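Local coordinates for protein chitooligosaccharide oxidase (Gibberella zeae, PDB 6Y0R) that oxidises the C1 hydroxyl of chitooligosaccharides to the lactone with a bicovalently bound FAD, passing the electrons to molecular oxygen and releasing hydrogen peroxide, at residues A[205-210]-A[467-472]; A[335-340]-A[406-411]. All blocks are in the same frame, centred on the assembly; numbering follows the deposited sequence.

Interaction 1: A[205-210]-A[467-472]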
loop_
_atom_site.group_PDB
_atom_site.type_symbol
_atom_site.label_atom_id
_atom_site.label_comp_id
_atom_site.label_asym_id
_atom_site.label_seq_id
_atom_site.Cartn_x
_atom_site.Cartn_y
_atom_site.Cartn_z
ATOM N N LEU A 205 15.986 12.373 5.397
ATOM C CA LEU A 205 15.421 11.950 4.104
ATOM C C LEU A 205 15.002 10.483 4.246
ATOM O O LEU A 205 13.922 10.119 3.781
ATOM C CB LEU A 205 16.437 12.079 2.980
ATOM C CG LEU A 205 15.987 11.661 1.588
ATOM C CD1 LEU A 205 14.804 12.483 1.079
ATOM C CD2 LEU A 205 17.131 11.785 0.626
ATOM N N PHE A 206 15.843 9.655 4.859
ATOM C CA PHE A 206 15.549 8.207 4.986
ATOM C C PHE A 206 14.303 7.995 5.855
ATOM O O PHE A 206 13.483 7.094 5.547
ATOM C CB PHE A 206 16.750 7.460 5.553
ATOM C CG PHE A 206 16.587 5.969 5.505
ATOM C CD1 PHE A 206 16.481 5.327 4.286
ATOM C CD2 PHE A 206 16.541 5.235 6.672
ATOM C CE1 PHE A 206 16.305 3.955 4.246
ATOM C CE2 PHE A 206 16.392 3.846 6.625
ATOM C CZ PHE A 206 16.305 3.220 5.409
ATOM N N TRP A 207 14.168 8.769 6.930
ATOM C CA TRP A 207 12.945 8.807 7.763
ATOM C C TRP A 207 11.740 9.139 6.854
ATOM O O TRP A 207 10.702 8.453 7.016
ATOM C CB TRP A 207 13.119 9.801 8.905
ATOM C CG TRP A 207 11.967 9.881 9.835
ATOM C CD1 TRP A 207 11.707 9.120 10.921
ATOM C CD2 TRP A 207 10.902 10.842 9.762
ATOM N NE1 TRP A 207 10.561 9.525 11.526
ATOM C CE2 TRP A 207 10.041 10.578 10.835
ATOM C CE3 TRP A 207 10.641 11.908 8.893
ATOM C CZ2 TRP A 207 8.885 11.331 11.054
ATOM C CZ3 TRP A 207 9.510 12.668 9.131
ATOM C CH2 TRP A 207 8.656 12.362 10.182
ATOM N N GLY A 208 11.786 10.245 6.087
ATOM C CA GLY A 208 10.620 10.660 5.304
ATOM C C GLY A 208 10.244 9.650 4.261
ATOM O O GLY A 208 9.030 9.515 3.964
ATOM N N ILE A 209 11.234 9.004 3.621
ATOM C CA ILE A 209 10.953 8.056 2.501
ATOM C C ILE A 209 10.196 6.852 3.065
ATOM O O ILE A 209 9.452 6.231 2.300
ATOM C CB ILE A 209 12.260 7.704 1.764
ATOM C CG1 ILE A 209 12.420 8.609 0.534
ATOM C CG2 ILE A 209 12.407 6.239 1.371
ATOM C CD1 ILE A 209 12.596 10.006 0.856
ATOM N N ARG A 210 10.421 6.530 4.328
ATOM C CA ARG A 210 9.831 5.346 5.001
ATOM C C ARG A 210 8.449 5.755 5.506
ATOM O O ARG A 210 8.238 5.803 6.713
ATOM C CB ARG A 210 10.780 4.770 6.060
ATOM C CG ARG A 210 12.040 4.143 5.459
ATOM C CD ARG A 210 12.863 3.456 6.534
ATOM N NE ARG A 210 13.357 4.519 7.409
ATOM C CZ ARG A 210 13.779 4.378 8.676
ATOM N NH1 ARG A 210 14.168 5.467 9.349
ATOM N NH2 ARG A 210 13.752 3.193 9.283
ATOM N N ALA A 467 4.377 17.621 11.192
ATOM C CA ALA A 467 5.268 18.766 11.442
ATOM C C ALA A 467 6.708 18.463 11.015
ATOM O O ALA A 467 7.313 19.275 10.276
ATOM C CB ALA A 467 5.189 19.161 12.912
ATOM N N LYS A 468 7.242 17.303 11.408
ATOM C CA LYS A 468 8.607 16.880 11.017
ATOM C C LYS A 468 8.674 16.645 9.506
ATOM O O LYS A 468 9.654 17.053 8.879
ATOM C CB LYS A 468 9.048 15.661 11.838
ATOM C CG LYS A 468 10.457 15.194 11.520
ATOM C CD LYS A 468 11.040 14.221 12.509
ATOM C CE LYS A 468 12.389 13.699 12.063
ATOM N NZ LYS A 468 12.847 12.648 12.999
ATOM N N LEU A 469 7.638 16.044 8.895
ATOM C CA LEU A 469 7.624 15.853 7.422
ATOM C C LEU A 469 7.676 17.206 6.698
ATOM O O LEU A 469 8.382 17.313 5.678
ATOM C CB LEU A 469 6.380 15.061 7.003
ATOM C CG LEU A 469 6.471 13.560 7.235
ATOM C CD1 LEU A 469 5.082 12.946 7.198
ATOM C CD2 LEU A 469 7.405 12.929 6.204
ATOM N N GLU A 470 6.998 18.232 7.213
ATOM C CA GLU A 470 7.043 19.577 6.566
ATOM C C GLU A 470 8.457 20.158 6.618
ATOM O O GLU A 470 8.854 20.816 5.657
ATOM C CB GLU A 470 6.047 20.514 7.243
ATOM C CG GLU A 470 4.610 20.089 7.020
ATOM C CD GLU A 470 3.572 20.902 7.760
ATOM O OE1 GLU A 470 3.922 21.482 8.807
ATOM O OE2 GLU A 470 2.422 20.893 7.337
ATOM N N ALA A 471 9.185 19.898 7.689
ATOM C CA ALA A 471 10.580 20.374 7.814
ATOM C C ALA A 471 11.482 19.611 6.833
ATOM O O ALA A 471 12.346 20.225 6.153
ATOM C CB ALA A 471 11.019 20.252 9.236
ATOM N N VAL A 472 11.276 18.287 6.710
ATOM C CA VAL A 472 12.036 17.510 5.708
ATOM C C VAL A 472 11.717 18.037 4.320
ATOM O O VAL A 472 12.602 18.147 3.476
ATOM C CB VAL A 472 11.785 15.997 5.898
ATOM C CG1 VAL A 472 12.565 15.191 4.888
ATOM C CG2 VAL A 472 12.166 15.575 7.310
#

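Interaction 2: A[335-340]-A[406-411]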
loop_
_atom_site.group_PDB
_atom_site.type_symbol
_atom_site.label_atom_id
_atom_site.label_comp_id
_atom_site.label_asym_id
_atom_site.label_seq_id
_atom_site.Cartn_x
_atom_site.Cartn_y
_atom_site.Cartn_z
ATOM N N ALA A 335 -3.603 -4.080 -16.020
ATOM C CA ALA A 335 -4.655 -4.354 -15.023
ATOM C C ALA A 335 -5.464 -3.069 -14.800
ATOM O O ALA A 335 -4.868 -1.950 -14.831
ATOM C CB ALA A 335 -4.016 -4.838 -13.736
ATOM N N HIS A 336 -6.773 -3.198 -14.602
ATOM C CA HIS A 336 -7.672 -2.064 -14.298
ATOM C C HIS A 336 -8.767 -2.508 -13.339
ATOM O O HIS A 336 -9.131 -3.695 -13.311
ATOM C CB HIS A 336 -8.278 -1.467 -15.586
ATOM C CG HIS A 336 -7.277 -0.777 -16.441
ATOM N ND1 HIS A 336 -6.687 0.432 -16.071
ATOM C CD2 HIS A 336 -6.728 -1.135 -17.625
ATOM C CE1 HIS A 336 -5.795 0.765 -16.991
ATOM N NE2 HIS A 336 -5.815 -0.182 -17.959
ATOM N N ASP A 337 -9.289 -1.540 -12.610
ATOM C CA ASP A 337 -10.589 -1.642 -11.946
ATOM C C ASP A 337 -11.230 -0.276 -12.029
ATOM O O ASP A 337 -10.568 0.677 -12.387
ATOM C CB ASP A 337 -10.418 -2.214 -10.525
ATOM C CG ASP A 337 -11.725 -2.710 -9.914
ATOM O OD1 ASP A 337 -12.760 -2.769 -10.651
ATOM O OD2 ASP A 337 -11.736 -3.023 -8.701
ATOM N N ASN A 338 -12.504 -0.204 -11.683
ATOM C CA ASN A 338 -13.310 1.046 -11.710
ATOM C C ASN A 338 -13.974 1.183 -10.345
ATOM O O ASN A 338 -14.943 0.498 -10.084
ATOM C CB ASN A 338 -14.334 0.996 -12.853
ATOM C CG ASN A 338 -15.018 2.313 -13.111
ATOM O OD1 ASN A 338 -14.801 3.308 -12.428
ATOM N ND2 ASN A 338 -15.917 2.314 -14.092
ATOM N N PHE A 339 -13.357 1.924 -9.431
ATOM C CA PHE A 339 -13.712 1.805 -7.997
ATOM C C PHE A 339 -13.429 3.064 -7.197
ATOM O O PHE A 339 -12.789 4.013 -7.648
ATOM C CB PHE A 339 -12.953 0.615 -7.424
ATOM C CG PHE A 339 -11.478 0.858 -7.304
ATOM C CD1 PHE A 339 -10.643 0.739 -8.394
ATOM C CD2 PHE A 339 -10.912 1.168 -6.072
ATOM C CE1 PHE A 339 -9.267 0.897 -8.298
ATOM C CE2 PHE A 339 -9.523 1.302 -5.967
ATOM C CZ PHE A 339 -8.714 1.212 -7.079
ATOM N N TYR A 340 -13.992 3.062 -6.007
ATOM C CA TYR A 340 -13.711 4.019 -4.932
ATOM C C TYR A 340 -13.365 3.206 -3.677
ATOM O O TYR A 340 -13.857 2.113 -3.487
ATOM C CB TYR A 340 -14.915 4.914 -4.687
ATOM C CG TYR A 340 -14.776 5.803 -3.488
ATOM C CD1 TYR A 340 -13.741 6.725 -3.383
ATOM C CD2 TYR A 340 -15.633 5.675 -2.405
ATOM C CE1 TYR A 340 -13.587 7.514 -2.265
ATOM C CE2 TYR A 340 -15.515 6.483 -1.296
ATOM C CZ TYR A 340 -14.463 7.380 -1.198
ATOM O OH TYR A 340 -14.360 8.162 -0.086
ATOM N N GLN A 406 -9.913 -1.730 5.210
ATOM C CA GLN A 406 -9.989 -1.304 3.811
ATOM C C GLN A 406 -11.453 -1.382 3.356
ATOM O O GLN A 406 -12.063 -2.412 3.575
ATOM C CB GLN A 406 -9.083 -2.148 2.930
ATOM C CG GLN A 406 -9.247 -1.724 1.492
ATOM C CD GLN A 406 -8.345 -2.461 0.542
ATOM O OE1 GLN A 406 -7.795 -3.557 0.811
ATOM N NE2 GLN A 406 -8.189 -1.860 -0.606
ATOM N N PHE A 407 -11.989 -0.309 2.789
ATOM C CA PHE A 407 -13.390 -0.271 2.290
ATOM C C PHE A 407 -13.348 -0.059 0.782
ATOM O O PHE A 407 -12.607 0.808 0.343
ATOM C CB PHE A 407 -14.187 0.864 2.936
ATOM C CG PHE A 407 -14.080 0.965 4.437
ATOM C CD1 PHE A 407 -14.848 0.145 5.252
ATOM C CD2 PHE A 407 -13.153 1.809 5.034
ATOM C CE1 PHE A 407 -14.775 0.235 6.633
ATOM C CE2 PHE A 407 -13.093 1.914 6.426
ATOM C CZ PHE A 407 -13.873 1.095 7.211
ATOM N N TYR A 408 -14.091 -0.855 0.028
ATOM C CA TYR A 408 -13.959 -0.906 -1.450
ATOM C C TYR A 408 -15.341 -1.013 -2.091
ATOM O O TYR A 408 -16.190 -1.757 -1.570
ATOM C CB TYR A 408 -13.065 -2.077 -1.817
ATOM C CG TYR A 408 -12.328 -2.039 -3.121
ATOM C CD1 TYR A 408 -12.936 -2.473 -4.285
ATOM C CD2 TYR A 408 -10.975 -1.729 -3.156
ATOM C CE1 TYR A 408 -12.243 -2.556 -5.492
ATOM C CE2 TYR A 408 -10.275 -1.781 -4.355
ATOM C CZ TYR A 408 -10.898 -2.214 -5.516
ATOM O OH TYR A 408 -10.163 -2.276 -6.663
ATOM N N ASP A 409 -15.538 -0.267 -3.180
ATOM C CA ASP A 409 -16.791 -0.336 -3.975
ATOM C C ASP A 409 -16.401 -0.264 -5.440
ATOM O O ASP A 409 -15.739 0.698 -5.819
ATOM C CB ASP A 409 -17.728 0.767 -3.559
ATOM C CG ASP A 409 -19.078 0.708 -4.273
ATOM O OD1 ASP A 409 -19.492 -0.401 -4.659
ATOM O OD2 ASP A 409 -19.710 1.742 -4.301
ATOM N N SER A 410 -16.847 -1.237 -6.228
ATOM C CA SER A 410 -16.418 -1.450 -7.625
ATOM C C SER A 410 -17.648 -1.467 -8.539
ATOM O O SER A 410 -18.683 -1.968 -8.115
ATOM C CB SER A 410 -15.700 -2.773 -7.713
ATOM O OG SER A 410 -15.221 -2.954 -9.003
ATOM N N VAL A 411 -17.499 -0.948 -9.746
ATOM C CA VAL A 411 -18.522 -1.037 -10.836
ATOM C C VAL A 411 -17.830 -1.575 -12.082
ATOM O O VAL A 411 -16.588 -1.697 -12.115
ATOM C CB VAL A 411 -19.191 0.322 -11.080
ATOM C CG1 VAL A 411 -19.885 0.853 -9.837
ATOM C CG2 VAL A 411 -18.210 1.357 -11.608
HETATM O O HOH W 1 -14.306 -2.831 -12.692
#

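Interaction 1: A[205-210]-A[467-472]
Trp207 and Lys468 meet in a cation-pi contact that joins helix 203-212 to helix 466-476 near the C-terminus, with no hydrogen bond between the two segments. The lysine chain is laid over one face of the indole. Its CG sits 3.6 Å from Trp207 CZ3, its CD lies over the six-membered ring in a CH-pi contact, and NZ ends above the five-membered ring, 4.0 Å from the ring centroid and 5° off its normal. Extended torsions beyond CG carry the chain across both rings, so aliphatic carbons and ammonium share the same indole face. The indole is pinned on its polar side by a hydrogen bond from NE1 to Ser392 O.

The contact is a helix-helix packing between parts of two family regions: helix 203-212 belongs to the PCMH-type FAD-binding region, helix 466-476 to the berberine-like one. The axes of the two segments approach to 10.0 Å and cross at -122°. At Gly208, which has no side chain, Leu469 CD2 packs on the backbone, 4.0 Å from Gly208 CA, and Val472 sits alongside. The same leucine methyl touches Trp207 CZ3 at 3.6 Å, approaching the ring obliquely, while Val472 CG2 lies 4.3 Å from Trp207 CE3. Farther along, Val472 CG1 comes within 4.4 Å of Leu205 CA, and the side chains of Leu205 and Val472 both pack on Phe216. Leu205 also rests on Val187 of strand 182-188 and Val195 of strand 194-197.

Interaction 2: A[335-340]-A[406-411]
Tyr408 reaches from strand 403-411 across to Asp337 and Phe339. From CB, the chain swings CG anti to the backbone N (chi1 -155°), and CE1 passes 3.8 Å from Phe339 CB. Across the ring from CE1, CE2 meets Phe339 CD2 and CE2 over one face, and CZ lies 3.4 Å from Phe339 CD2. The two ring planes are only 8° apart but slid, which brings the tyrosine OH, rather than its ring, over the centre of the phenylalanine ring. At the tip, OH donates to Asp337 OD2 at 2.7 Å, on the anti side of the carboxylate and near the tyrosine ring plane.

The other carboxylate oxygen, OD1, takes Ser410 OG at 3.0 Å on its syn side and Asn338 N from above the carboxylate plane. A water bridges OD1 to Val411 O, donating to both. These donors together fix the rotation of the aspartate and probably favour its charged form. Next to this cluster, Tyr340 and Asp409 form a hydrogen-bonded antiparallel pair (Tyr340 N to Asp409 O and Asp409 N to Tyr340 O, both 2.9 Å); the neighbouring pair Phe339 and Ser410 is non-hydrogen-bonded. Trp373 stacks on Tyr408, and Tyr96 meets Phe339 edge-to-face. Strand 338-346, with the Phe339 side chain about 6 Å from the FAD, is outermost in the large antiparallel sheet that, as in VAO-type flavoproteins, probably forms the substrate domain beside the flavin.

Interaction 1 and interaction 2 lie on opposite sides of the chain's centre, their own centres 30 Å apart and their nearest atoms about 19 Å apart, so neither touches the other. Both segments of interaction 2 fall in sequence between 205-210 and 467-472. The FAD is what they have in common: the side chain of Phe339 in interaction 2 is about 6 Å from it, that of Leu205 in interaction 1 about 10 Å. Interaction 2 thus places the edge strand of the large sheet beside the cofactor, whereas interaction 1, somewhat farther from it, joins the PCMH-type region to the berberine-like one.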